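Local coordinates for protein YibA (Escherichia coli, PDB 1OYZ), which is of uncertain function, built as an all-helical HEAT-repeat protein and only tentatively assigned an oxidoreductase activity, at residues 39-44 against 74-79; 58-63 against 92-97; 110-115 against 149-154; 117-120 against 125-128; 97-102 against 130-135. One frame throughout, in Å; residues are numbered along the deposited sequence.

Interaction 1: residues 39-44 against 74-79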
# COMPACT_ATOMS: atom_id res chain seq x y z
N LYS A 39 -16.76 15.65 4.89
CA LYS A 39 -17.28 16.69 4.02
C LYS A 39 -16.16 17.31 3.20
O LYS A 39 -16.30 17.56 2.01
CB LYS A 39 -18.00 17.79 4.83
CG LYS A 39 -19.49 17.56 4.99
CD LYS A 39 -20.23 18.85 5.31
CE LYS A 39 -21.74 18.65 5.26
NZ LYS A 39 -22.50 19.92 5.58
N ARG A 40 -15.02 17.54 3.83
CA ARG A 40 -13.89 18.13 3.12
C ARG A 40 -13.34 17.20 2.04
O ARG A 40 -12.99 17.63 0.94
CB ARG A 40 -12.78 18.46 4.12
CG ARG A 40 -13.14 19.61 5.05
CD ARG A 40 -11.95 20.09 5.87
NE ARG A 40 -11.81 19.33 7.11
CZ ARG A 40 -11.11 18.22 7.23
NH1 ARG A 40 -10.45 17.73 6.19
NH2 ARG A 40 -11.10 17.58 8.39
N ILE A 41 -13.26 15.94 2.36
CA ILE A 41 -12.74 14.96 1.43
C ILE A 41 -13.64 14.74 0.21
O ILE A 41 -13.17 14.69 -0.94
CB ILE A 41 -12.55 13.64 2.18
CG1 ILE A 41 -11.39 13.82 3.16
CG2 ILE A 41 -12.42 12.48 1.18
CD1 ILE A 41 -11.27 12.70 4.20
N SER A 42 -14.94 14.59 0.49
CA SER A 42 -15.94 14.36 -0.55
C SER A 42 -15.88 15.49 -1.56
O SER A 42 -15.80 15.25 -2.78
CB SER A 42 -17.33 14.26 0.09
OG SER A 42 -17.44 13.06 0.86
N SER A 43 -15.92 16.72 -1.06
CA SER A 43 -15.84 17.91 -1.90
C SER A 43 -14.56 17.84 -2.75
O SER A 43 -14.60 17.99 -3.97
CB SER A 43 -15.81 19.16 -1.01
OG SER A 43 -15.43 20.30 -1.77
N ALA A 44 -13.43 17.60 -2.09
CA ALA A 44 -12.16 17.50 -2.79
C ALA A 44 -12.20 16.41 -3.85
O ALA A 44 -11.62 16.56 -4.92
CB ALA A 44 -11.03 17.23 -1.79
N GLY A 74 -5.14 20.58 -0.10
CA GLY A 74 -4.62 21.05 -1.37
C GLY A 74 -3.72 20.03 -2.04
O GLY A 74 -3.81 19.79 -3.25
N ALA A 75 -2.84 19.43 -1.24
CA ALA A 75 -1.91 18.42 -1.74
C ALA A 75 -2.70 17.18 -2.16
O ALA A 75 -2.36 16.53 -3.14
CB ALA A 75 -0.91 18.07 -0.66
N PHE A 76 -3.77 16.87 -1.43
CA PHE A 76 -4.61 15.71 -1.78
C PHE A 76 -5.23 15.95 -3.17
O PHE A 76 -5.12 15.12 -4.07
CB PHE A 76 -5.72 15.52 -0.74
CG PHE A 76 -6.73 14.44 -1.08
CD1 PHE A 76 -6.33 13.10 -1.20
CD2 PHE A 76 -8.09 14.76 -1.23
CE1 PHE A 76 -7.27 12.10 -1.45
CE2 PHE A 76 -9.04 13.76 -1.48
CZ PHE A 76 -8.63 12.42 -1.59
N ILE A 77 -5.87 17.09 -3.33
CA ILE A 77 -6.49 17.42 -4.60
C ILE A 77 -5.49 17.32 -5.73
O ILE A 77 -5.75 16.69 -6.76
CB ILE A 77 -7.11 18.85 -4.57
CG1 ILE A 77 -8.35 18.85 -3.69
CG2 ILE A 77 -7.55 19.28 -5.95
CD1 ILE A 77 -8.93 20.21 -3.48
N LEU A 78 -4.33 17.91 -5.50
CA LEU A 78 -3.25 17.95 -6.48
C LEU A 78 -2.73 16.57 -6.91
O LEU A 78 -2.16 16.43 -7.98
CB LEU A 78 -2.11 18.81 -5.90
CG LEU A 78 -1.82 20.20 -6.49
CD1 LEU A 78 -3.06 20.82 -7.06
CD2 LEU A 78 -1.18 21.10 -5.43
N GLY A 79 -2.94 15.55 -6.10
CA GLY A 79 -2.45 14.23 -6.49
C GLY A 79 -3.23 13.54 -7.61
O GLY A 79 -2.69 12.67 -8.30
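Phe76 and Ile77 of helix 68-80 both reach Ala44 of helix 37-50, and the Phe76 ring carries the contact on toward Ile41. The CB of Phe76 points at the facing helix, and chi1 of 174° continues that course by setting CG opposite the backbone N. From CG, the CD2-CE2 edge of the ring faces the gap: CD2 lies 3.9 Å from Ala44 CB, and CE2 follows at 4.0 Å from Ala44 CB. The methyl therefore meets the ring at its edge, close to the ring plane. Farther along the same edge, CE2 approaches the backbone O of Ile41 at 4.3 Å, with Ile41 CG2 a looser neighbour. Ile77 reaches Ala44 by its longer branch, CG1 lying 3.7 Å from Ala44 CB, so that the methyl fits into the notch between the ring edge and the aliphatic branch. The two short helical segments run in roughly the same direction, 31° apart, with 10.4 Å between their axes. Beyond them, Ile77 leans on Ala59 of helix 53-63, Ala75 and Leu78 pack against helix 88-101, and Ser42 touches helix 14-21, making the pair two neighbours in a row of alternate helices.

Interaction 2: residues 58-63 against 92-97; sequences LAIEFC and FNILNN
Ile94 of helix 88-101 meets helix 53-63 through two separate branches, one for Ile60 and one for Cys63. Phe92, at the start of residues 92-97, turns from this contact and stacks its ring with that of Tyr125, on the side of the helix that serves the next layer of the fold. Two residues on, Ile94 points its CB at the facing helix. Its chi1 of -70° lays CG1 beside the backbone N and leaves CG2 opposite that nitrogen, which spreads the branches over two partners a helical turn apart. The longer branch ends in CD1, 4.0 Å from Ile60 CG2, and the two isoleucine side chains cross at about a right angle. The shorter branch, CG2, rests 4.1 Å from Cys63 SG and 4.2 Å from Cys63 CB, touching the sulfur in ordinary van der Waals contact. Leu95 follows with its end bent inward, and it also packs on Ser114, Thr115 and Arg118 of helix 105-121. The nearest backbones, at Ile60 and Ile94, keep their CA atoms 8.0 Å apart, a gap bridged by the isoleucine branches and the Cys63 side chain. Helix 68-80 lies between the two helices in sequence and packs against Cys63 through Leu78. Apolar contact between every second helix in the chain, as here, is typical of an alpha-alpha superhelix of HEAT-like repeats.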
# COMPACT_ATOMS: atom_id res chain seq x y z
N LEU A 58 -6.42 27.18 -6.71
CA LEU A 58 -6.83 27.23 -5.33
C LEU A 58 -6.09 26.15 -4.53
O LEU A 58 -5.68 26.37 -3.39
CB LEU A 58 -8.33 27.04 -5.26
CG LEU A 58 -9.09 27.28 -3.95
CD1 LEU A 58 -8.85 26.11 -2.99
CD2 LEU A 58 -8.65 28.63 -3.34
N ALA A 59 -5.93 24.96 -5.12
CA ALA A 59 -5.24 23.87 -4.43
C ALA A 59 -3.79 24.25 -4.13
O ALA A 59 -3.27 24.02 -3.03
CB ALA A 59 -5.31 22.59 -5.27
N ILE A 60 -3.14 24.83 -5.13
CA ILE A 60 -1.77 25.30 -5.01
C ILE A 60 -1.71 26.34 -3.89
O ILE A 60 -0.94 26.19 -2.94
CB ILE A 60 -1.29 25.90 -6.33
CG1 ILE A 60 -1.03 24.75 -7.32
CG2 ILE A 60 -0.03 26.79 -6.11
CD1 ILE A 60 -0.89 25.19 -8.77
N GLU A 61 -2.56 27.37 -3.95
CA GLU A 61 -2.52 28.36 -2.88
C GLU A 61 -2.72 27.70 -1.51
O GLU A 61 -1.98 28.01 -0.56
CB GLU A 61 -3.60 29.42 -3.07
CG GLU A 61 -3.48 30.17 -4.36
CD GLU A 61 -4.57 31.20 -4.50
OE1 GLU A 61 -4.65 31.83 -5.57
OE2 GLU A 61 -5.34 31.39 -3.53
N PHE A 62 -3.70 26.80 -1.41
CA PHE A 62 -3.94 26.10 -0.15
C PHE A 62 -2.66 25.42 0.32
O PHE A 62 -2.45 25.25 1.51
CB PHE A 62 -5.02 25.02 -0.30
CG PHE A 62 -6.40 25.49 0.07
CD1 PHE A 62 -6.78 26.81 -0.19
CD2 PHE A 62 -7.31 24.63 0.64
CE1 PHE A 62 -8.05 27.26 0.13
CE2 PHE A 62 -8.60 25.06 0.96
CZ PHE A 62 -8.96 26.39 0.71
N CYS A 63 -1.83 25.02 -0.63
CA CYS A 63 -0.58 24.37 -0.29
C CYS A 63 0.32 25.26 0.55
O CYS A 63 1.18 24.76 1.27
CB CYS A 63 0.14 23.92 -1.55
SG CYS A 63 -0.48 22.31 -2.10
N PHE A 92 4.31 18.90 -9.28
CA PHE A 92 5.08 17.82 -8.72
C PHE A 92 6.09 18.40 -7.73
O PHE A 92 6.19 17.95 -6.59
CB PHE A 92 5.81 17.07 -9.81
CG PHE A 92 6.56 15.93 -9.29
CD1 PHE A 92 5.93 14.73 -9.05
CD2 PHE A 92 7.88 16.08 -8.91
CE1 PHE A 92 6.59 13.69 -8.46
CE2 PHE A 92 8.55 15.04 -8.30
CZ PHE A 92 7.91 13.85 -8.07
N ASN A 93 6.82 19.41 -8.15
CA ASN A 93 7.81 20.02 -7.28
C ASN A 93 7.19 20.54 -6.02
O ASN A 93 7.77 20.41 -4.93
CB ASN A 93 8.55 21.12 -8.03
CG ASN A 93 9.45 20.54 -9.10
OD1 ASN A 93 9.73 21.19 -10.11
ND2 ASN A 93 9.89 19.31 -8.89
N ILE A 94 5.99 21.10 -6.14
CA ILE A 94 5.32 21.56 -4.94
C ILE A 94 5.06 20.38 -4.00
O ILE A 94 5.31 20.50 -2.81
CB ILE A 94 4.01 22.25 -5.28
CG1 ILE A 94 4.32 23.60 -5.96
CG2 ILE A 94 3.17 22.44 -4.02
CD1 ILE A 94 3.13 24.31 -6.54
N LEU A 95 4.59 19.26 -4.51
CA LEU A 95 4.29 18.11 -3.65
C LEU A 95 5.55 17.48 -3.05
O LEU A 95 5.59 17.10 -1.88
CB LEU A 95 3.54 17.04 -4.45
CG LEU A 95 2.02 17.01 -4.63
CD1 LEU A 95 1.39 18.24 -4.10
CD2 LEU A 95 1.65 16.77 -6.10
N ASN A 96 6.55 17.33 -3.88
CA ASN A 96 7.84 16.76 -3.49
C ASN A 96 8.40 17.56 -2.32
O ASN A 96 8.85 17.01 -1.30
CB ASN A 96 8.78 16.82 -4.70
CG ASN A 96 10.18 16.38 -4.38
OD1 ASN A 96 11.10 17.14 -4.54
ND2 ASN A 96 10.35 15.13 -3.94
N ASN A 97 8.35 18.88 -2.45
CA ASN A 97 8.85 19.72 -1.39
C ASN A 97 8.07 19.54 -0.09
O ASN A 97 8.65 19.42 0.99
CB ASN A 97 8.83 21.19 -1.81
CG ASN A 97 9.95 21.97 -1.16
OD1 ASN A 97 11.05 22.10 -1.73
ND2 ASN A 97 9.69 22.46 0.05

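Interaction 3: residues 110-115 against 149-154; sequences TAIEST and AFAISV
Ile112 and Ala151 make the purely aliphatic part of this contact, CG2 of the isoleucine lying 3.9 Å from CB of the alanine. Ile112 chi1 of -67° turns CG2 away from its own backbone N and beside the carbonyl carbon, and this branch is the one that meets the methyl. Ala151 points its CB at the facing helix, and its small size suits the close backbones there, the CA atoms of Glu113 and Ala151 being 6.4 Å apart. Helices 105-121 and 142-153, joined here, have helix 126-136 between them in the chain, and such contacts between alternate helices stack successive layers in a HEAT-repeat superhelix.

The second kind of contact is aliphatic against aromatic. Glu113 presents its CG methylene to Phe150, 4.1 Å from CD2, and meets the ring obliquely; the two side chains cross at about a right angle, with the carboxylate plane turned 72° from that of the ring. Phe150 CE2 also lies 4.2 Å from the backbone O of Glu113.

Polar groups beside the contact look to other partners. Ser114 OG hydrogen-bonds to Ala75 O of helix 68-80, and Thr110 OG1 to Asp72 OD1.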
# COMPACT_ATOMS: atom_id res chain seq x y z
N THR A 110 0.25 12.76 3.02
CA THR A 110 -0.64 13.00 1.88
C THR A 110 0.16 13.40 0.64
O THR A 110 -0.05 12.86 -0.45
CB THR A 110 -1.66 14.13 2.21
OG1 THR A 110 -2.51 13.68 3.26
CG2 THR A 110 -2.55 14.49 0.96
N ALA A 111 1.11 14.31 0.81
CA ALA A 111 1.92 14.77 -0.31
C ALA A 111 2.68 13.63 -0.97
O ALA A 111 2.71 13.54 -2.20
CB ALA A 111 2.89 15.87 0.13
N ILE A 112 3.29 12.76 -0.16
CA ILE A 112 4.01 11.60 -0.71
C ILE A 112 2.99 10.73 -1.49
O ILE A 112 3.26 10.29 -2.59
CB ILE A 112 4.66 10.73 0.44
CG1 ILE A 112 5.79 11.50 1.16
CG2 ILE A 112 5.25 9.45 -0.12
CD1 ILE A 112 6.21 10.82 2.50
N GLU A 113 1.80 10.50 -0.93
CA GLU A 113 0.80 9.72 -1.67
C GLU A 113 0.44 10.43 -2.99
O GLU A 113 0.29 9.78 -4.03
CB GLU A 113 -0.45 9.48 -0.80
CG GLU A 113 -0.19 8.42 0.28
CD GLU A 113 -1.01 8.60 1.56
OE1 GLU A 113 -1.91 9.47 1.60
OE2 GLU A 113 -0.74 7.87 2.54
N SER A 114 0.32 11.76 -2.95
CA SER A 114 0.02 12.50 -4.18
C SER A 114 1.20 12.45 -5.18
O SER A 114 0.95 12.35 -6.39
CB SER A 114 -0.37 13.96 -3.86
OG SER A 114 -1.62 14.04 -3.18
N THR A 115 2.47 12.47 -4.74
CA THR A 115 3.56 12.39 -5.74
C THR A 115 3.52 11.00 -6.40
O THR A 115 3.92 10.84 -7.57
CB THR A 115 5.04 12.58 -5.17
OG1 THR A 115 5.33 11.55 -4.22
CG2 THR A 115 5.26 13.98 -4.54
N ALA A 149 6.01 3.62 1.83
CA ALA A 149 5.92 2.24 1.34
C ALA A 149 5.06 2.20 0.07
O ALA A 149 5.43 1.60 -0.94
CB ALA A 149 5.33 1.32 2.43
N PHE A 150 3.92 2.86 0.13
CA PHE A 150 3.02 2.93 -1.02
C PHE A 150 3.74 3.48 -2.23
O PHE A 150 3.68 2.94 -3.34
CB PHE A 150 1.83 3.82 -0.71
CG PHE A 150 0.97 4.10 -1.89
CD1 PHE A 150 0.39 3.05 -2.60
CD2 PHE A 150 0.76 5.40 -2.31
CE1 PHE A 150 -0.39 3.30 -3.72
CE2 PHE A 150 -0.01 5.66 -3.43
CZ PHE A 150 -0.59 4.60 -4.13
N ALA A 151 4.42 4.60 -2.02
CA ALA A 151 5.15 5.26 -3.08
C ALA A 151 6.10 4.32 -3.79
O ALA A 151 6.05 4.17 -5.01
CB ALA A 151 5.94 6.43 -2.52
N ILE A 152 6.98 3.70 -3.02
CA ILE A 152 7.97 2.79 -3.58
C ILE A 152 7.32 1.72 -4.45
O ILE A 152 7.76 1.46 -5.56
CB ILE A 152 8.83 2.14 -2.45
CG1 ILE A 152 9.69 3.23 -1.76
CG2 ILE A 152 9.72 1.06 -3.02
CD1 ILE A 152 10.46 2.76 -0.51
N SER A 153 6.24 1.13 -3.96
CA SER A 153 5.55 0.10 -4.70
C SER A 153 5.13 0.59 -6.08
O SER A 153 5.01 -0.19 -7.02
CB SER A 153 4.34 -0.39 -3.92
OG SER A 153 3.33 0.58 -3.89
N VAL A 154 4.95 1.90 -6.22
CA VAL A 154 4.54 2.45 -7.51
C VAL A 154 5.70 2.46 -8.52
O VAL A 154 5.53 2.82 -9.68
CB VAL A 154 3.95 3.87 -7.32
CG1 VAL A 154 3.61 4.49 -8.67
CG2 VAL A 154 2.70 3.79 -6.44

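Interaction 4: residues 117-120 against 125-128; sequences QRCK and YSPK
Cys119 and Tyr125 face each other across the short turn joining helix 105-121 to helix 126-136, an antiparallel helix-turn-helix connection within the HEAT-like alpha-alpha superhelix. The backbones come close, with CA atoms 5.3 Å apart. In the first shell, Cys119 contributes the largest share, through its sulfur. Chi1 of -172° swings SG away from the backbone N, toward the start of the second helix, where it lies 3.9 Å from Tyr125 C and 3.5 Å from Ser126 N. Tyr125 CB is a more distant apolar neighbour of SG. Beside it, the Tyr125 ring presents an edge to the residue before Cys119, with CD2 4.1 Å from Arg118 O and that oxygen near the ring plane.

Farther out, polar and aromatic partners fix these groups. Tyr125 OH is hydrogen-bonded to Asp89 OD1 and its ring stacks with Phe92, which ties both the hydroxyl and the ring to helix 88-101. Arg118 points its CB toward residues 125-128, but its guanidinium lies well off the turn, where NH1 binds Leu78 O and Ile81 O. Ser126 hydrogen-bonds back to Pro123 O within the turn, through an OG that sits 3.2 Å from Cys119 SG.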
# COMPACT_ATOMS: atom_id res chain seq x y z
N GLN A 117 0.71 9.23 -6.99
CA GLN A 117 -0.38 9.33 -7.94
C GLN A 117 0.15 9.95 -9.23
O GLN A 117 -0.02 9.39 -10.32
CB GLN A 117 -1.48 10.23 -7.41
CG GLN A 117 -2.04 9.85 -6.07
CD GLN A 117 -2.98 8.67 -6.14
OE1 GLN A 117 -3.91 8.56 -5.33
NE2 GLN A 117 -2.75 7.77 -7.09
N ARG A 118 0.79 11.11 -9.11
CA ARG A 118 1.31 11.81 -10.28
C ARG A 118 2.35 11.00 -11.06
O ARG A 118 2.41 11.06 -12.29
CB ARG A 118 1.90 13.17 -9.86
CG ARG A 118 0.94 14.06 -9.06
CD ARG A 118 0.72 15.44 -9.71
NE ARG A 118 0.21 15.30 -11.08
CZ ARG A 118 -1.07 15.42 -11.44
NH1 ARG A 118 -2.01 15.70 -10.55
NH2 ARG A 118 -1.41 15.21 -12.71
N CYS A 119 3.18 10.23 -10.35
CA CYS A 119 4.20 9.44 -11.03
C CYS A 119 3.55 8.34 -11.87
O CYS A 119 3.92 8.10 -13.02
CB CYS A 119 5.15 8.83 -10.01
SG CYS A 119 6.61 8.00 -10.73
N LYS A 120 2.57 7.68 -11.28
CA LYS A 120 1.90 6.63 -12.02
C LYS A 120 1.38 7.19 -13.35
O LYS A 120 1.54 6.55 -14.39
CB LYS A 120 0.77 6.05 -11.20
CG LYS A 120 0.32 4.71 -11.70
CD LYS A 120 -0.70 4.11 -10.76
CE LYS A 120 -1.05 2.68 -11.17
NZ LYS A 120 -2.01 2.09 -10.19
N TYR A 125 8.72 11.19 -13.42
CA TYR A 125 9.00 11.57 -12.04
C TYR A 125 9.60 10.47 -11.14
O TYR A 125 9.95 10.73 -10.00
CB TYR A 125 7.72 12.12 -11.39
CG TYR A 125 7.14 13.34 -12.10
CD1 TYR A 125 7.91 14.50 -12.28
CD2 TYR A 125 5.83 13.33 -12.62
CE1 TYR A 125 7.40 15.61 -12.97
CE2 TYR A 125 5.32 14.45 -13.32
CZ TYR A 125 6.11 15.58 -13.48
OH TYR A 125 5.65 16.69 -14.15
N SER A 126 9.73 9.26 -11.68
CA SER A 126 10.24 8.11 -10.93
C SER A 126 11.57 8.35 -10.23
O SER A 126 11.68 8.17 -9.02
CB SER A 126 10.33 6.90 -11.84
OG SER A 126 9.05 6.67 -12.41
N PRO A 127 12.59 8.77 -10.98
CA PRO A 127 13.90 9.04 -10.38
C PRO A 127 13.72 9.90 -9.12
O PRO A 127 14.26 9.59 -8.06
CB PRO A 127 14.65 9.78 -11.49
CG PRO A 127 14.09 9.15 -12.75
CD PRO A 127 12.60 9.05 -12.43
N LYS A 128 12.96 10.98 -9.23
CA LYS A 128 12.73 11.86 -8.09
C LYS A 128 11.98 11.17 -6.95
O LYS A 128 12.25 11.45 -5.79
CB LYS A 128 11.99 13.12 -8.53
CG LYS A 128 12.93 14.13 -9.14
CD LYS A 128 12.18 15.07 -10.05
CE LYS A 128 13.08 16.16 -10.56
NZ LYS A 128 13.38 17.12 -9.46

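Interaction 5: residues 97-102 against 130-135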
# COMPACT_ATOMS: atom_id res chain seq x y z
N ASN A 97 8.35 18.88 -2.45
CA ASN A 97 8.85 19.72 -1.39
C ASN A 97 8.07 19.54 -0.09
O ASN A 97 8.65 19.42 0.99
CB ASN A 97 8.83 21.19 -1.81
CG ASN A 97 9.95 21.97 -1.16
OD1 ASN A 97 11.05 22.10 -1.73
ND2 ASN A 97 9.69 22.46 0.05
N MSE A 98 6.74 19.56 -0.18
CA MSE A 98 5.94 19.37 1.04
C MSE A 98 6.21 18.00 1.66
O MSE A 98 6.33 17.86 2.88
CB MSE A 98 4.44 19.46 0.71
CG MSE A 98 4.06 20.80 0.10
SE MSE A 98 2.22 20.79 -0.65
CE MSE A 98 1.27 20.99 1.05
N ALA A 99 6.29 16.99 0.81
CA ALA A 99 6.55 15.64 1.29
C ALA A 99 7.82 15.61 2.14
O ALA A 99 7.94 14.81 3.08
CB ALA A 99 6.72 14.68 0.11
N LEU A 100 8.76 16.49 1.81
CA LEU A 100 10.03 16.49 2.52
C LEU A 100 10.18 17.53 3.64
O LEU A 100 10.85 17.26 4.65
CB LEU A 100 11.17 16.67 1.51
CG LEU A 100 11.28 15.60 0.40
CD1 LEU A 100 12.14 16.12 -0.71
CD2 LEU A 100 11.86 14.30 0.95
N ASN A 101 9.53 18.69 3.48
CA ASN A 101 9.65 19.81 4.41
C ASN A 101 8.44 20.30 5.16
O ASN A 101 8.59 21.20 6.00
CB ASN A 101 10.23 21.01 3.67
CG ASN A 101 11.51 20.66 2.97
OD1 ASN A 101 12.49 20.25 3.60
ND2 ASN A 101 11.52 20.79 1.65
N ASP A 102 7.24 19.77 4.91
CA ASP A 102 6.11 20.31 5.65
C ASP A 102 6.20 19.97 7.12
O ASP A 102 6.49 18.84 7.50
CB ASP A 102 4.76 19.84 5.11
CG ASP A 102 3.65 20.82 5.43
OD1 ASP A 102 3.13 20.81 6.58
OD2 ASP A 102 3.30 21.63 4.55
N VAL A 130 12.27 8.15 -6.14
CA VAL A 130 13.24 7.31 -5.47
C VAL A 130 14.09 8.13 -4.46
O VAL A 130 14.28 7.71 -3.32
CB VAL A 130 14.17 6.64 -6.47
CG1 VAL A 130 15.30 5.98 -5.75
CG2 VAL A 130 13.40 5.62 -7.28
N GLU A 131 14.60 9.27 -4.92
CA GLU A 131 15.42 10.13 -4.10
C GLU A 131 14.58 10.57 -2.93
O GLU A 131 15.07 10.70 -1.79
CB GLU A 131 15.86 11.38 -4.87
CG GLU A 131 17.32 11.38 -5.29
CD GLU A 131 17.80 12.73 -5.87
OE1 GLU A 131 17.42 13.80 -5.34
OE2 GLU A 131 18.59 12.71 -6.84
N GLN A 132 13.31 10.83 -3.22
CA GLN A 132 12.38 11.28 -2.19
C GLN A 132 12.21 10.21 -1.11
O GLN A 132 12.23 10.53 0.08
CB GLN A 132 11.02 11.57 -2.80
CG GLN A 132 9.98 12.13 -1.83
CD GLN A 132 8.62 12.22 -2.48
OE1 GLN A 132 7.83 11.26 -2.46
NE2 GLN A 132 8.35 13.36 -3.11
N SER A 133 12.05 8.96 -1.54
CA SER A 133 11.85 7.87 -0.58
C SER A 133 13.14 7.58 0.18
O SER A 133 13.11 7.14 1.34
CB SER A 133 11.38 6.62 -1.31
OG SER A 133 10.23 6.92 -2.11
N GLN A 134 14.29 7.87 -0.44
CA GLN A 134 15.55 7.65 0.25
C GLN A 134 15.62 8.44 1.55
O GLN A 134 16.38 8.11 2.45
CB GLN A 134 16.71 8.02 -0.65
CG GLN A 134 16.91 6.99 -1.71
CD GLN A 134 17.85 7.45 -2.80
OE1 GLN A 134 18.23 6.66 -3.67
NE2 GLN A 134 18.22 8.72 -2.77
N ILE A 135 14.84 9.51 1.65
CA ILE A 135 14.89 10.23 2.90
C ILE A 135 13.58 10.05 3.67
O ILE A 135 13.58 9.93 4.90
CB ILE A 135 15.27 11.74 2.67
CG1 ILE A 135 14.14 12.64 3.06
CG2 ILE A 135 15.71 11.99 1.26
CD1 ILE A 135 14.26 13.07 4.47
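Leu100 and Gln132 mark the nearest backbone approach, 7.4 Å between CA atoms, of two almost parallel helical segments whose directions differ by 13° and whose axes lie 10.4 Å apart. Leu100 points its CB across this gap, and the CD2 methyl does the touching. It lies 3.5 Å from Ile135 CG1, a close aliphatic contact in which the two side chains cross obliquely. The same methyl meets residue 132 twice, at 3.9 Å from the backbone O of Gln132 and 4.0 Å from Gln132 CG. One leucine methyl is thus seated between consecutive turns of helix 126-136. Ile135 also directs its CB toward the other helix, at the exposed margin of the contact.

Contacts of this sort, between helices that run alongside each other with helix 105-121 connecting them in the chain, belong to the stacking of layers in a HEAT-like superhelix. Here helix 105-121 also backs the buried side of the pair, its Ile112 touching both Ala99 and Gln132.

On that inner side Gln132 supplies a long, extended arm. Chi1 of -177° sets CG opposite the backbone N, and the arm reaches across toward the first helix, running straight until its terminal amide reaches Ala99, where CD lies 4.0 Å from Ala99 CB. The amide is buried close to Thr115 and Asn96. At the end of the first helix, Asp102 turns to other partners, its OD2 forming a salt bridge with Arg71 NE and its OD1 accepting a hydrogen bond from Ser104 N.

From the N terminus, interaction 1 closes the first loop, joining helix 37-50 to helix 68-80. Interaction 2 begins inside that loop, on helix 53-63, and ends beyond it on helix 88-101, so the two cross; Leu78 packs on Ala59 where they meet. Interaction 5 carries the same helix 88-101 on to helix 126-136. Interaction 3 starts within this loop and runs from helix 105-121 to helix 142-153, crossing interaction 5. The short turn of interaction 4 is nested inside both. Helix 105-121 also reaches back to helix 68-80, tying interactions 3 and 4 to interaction 1.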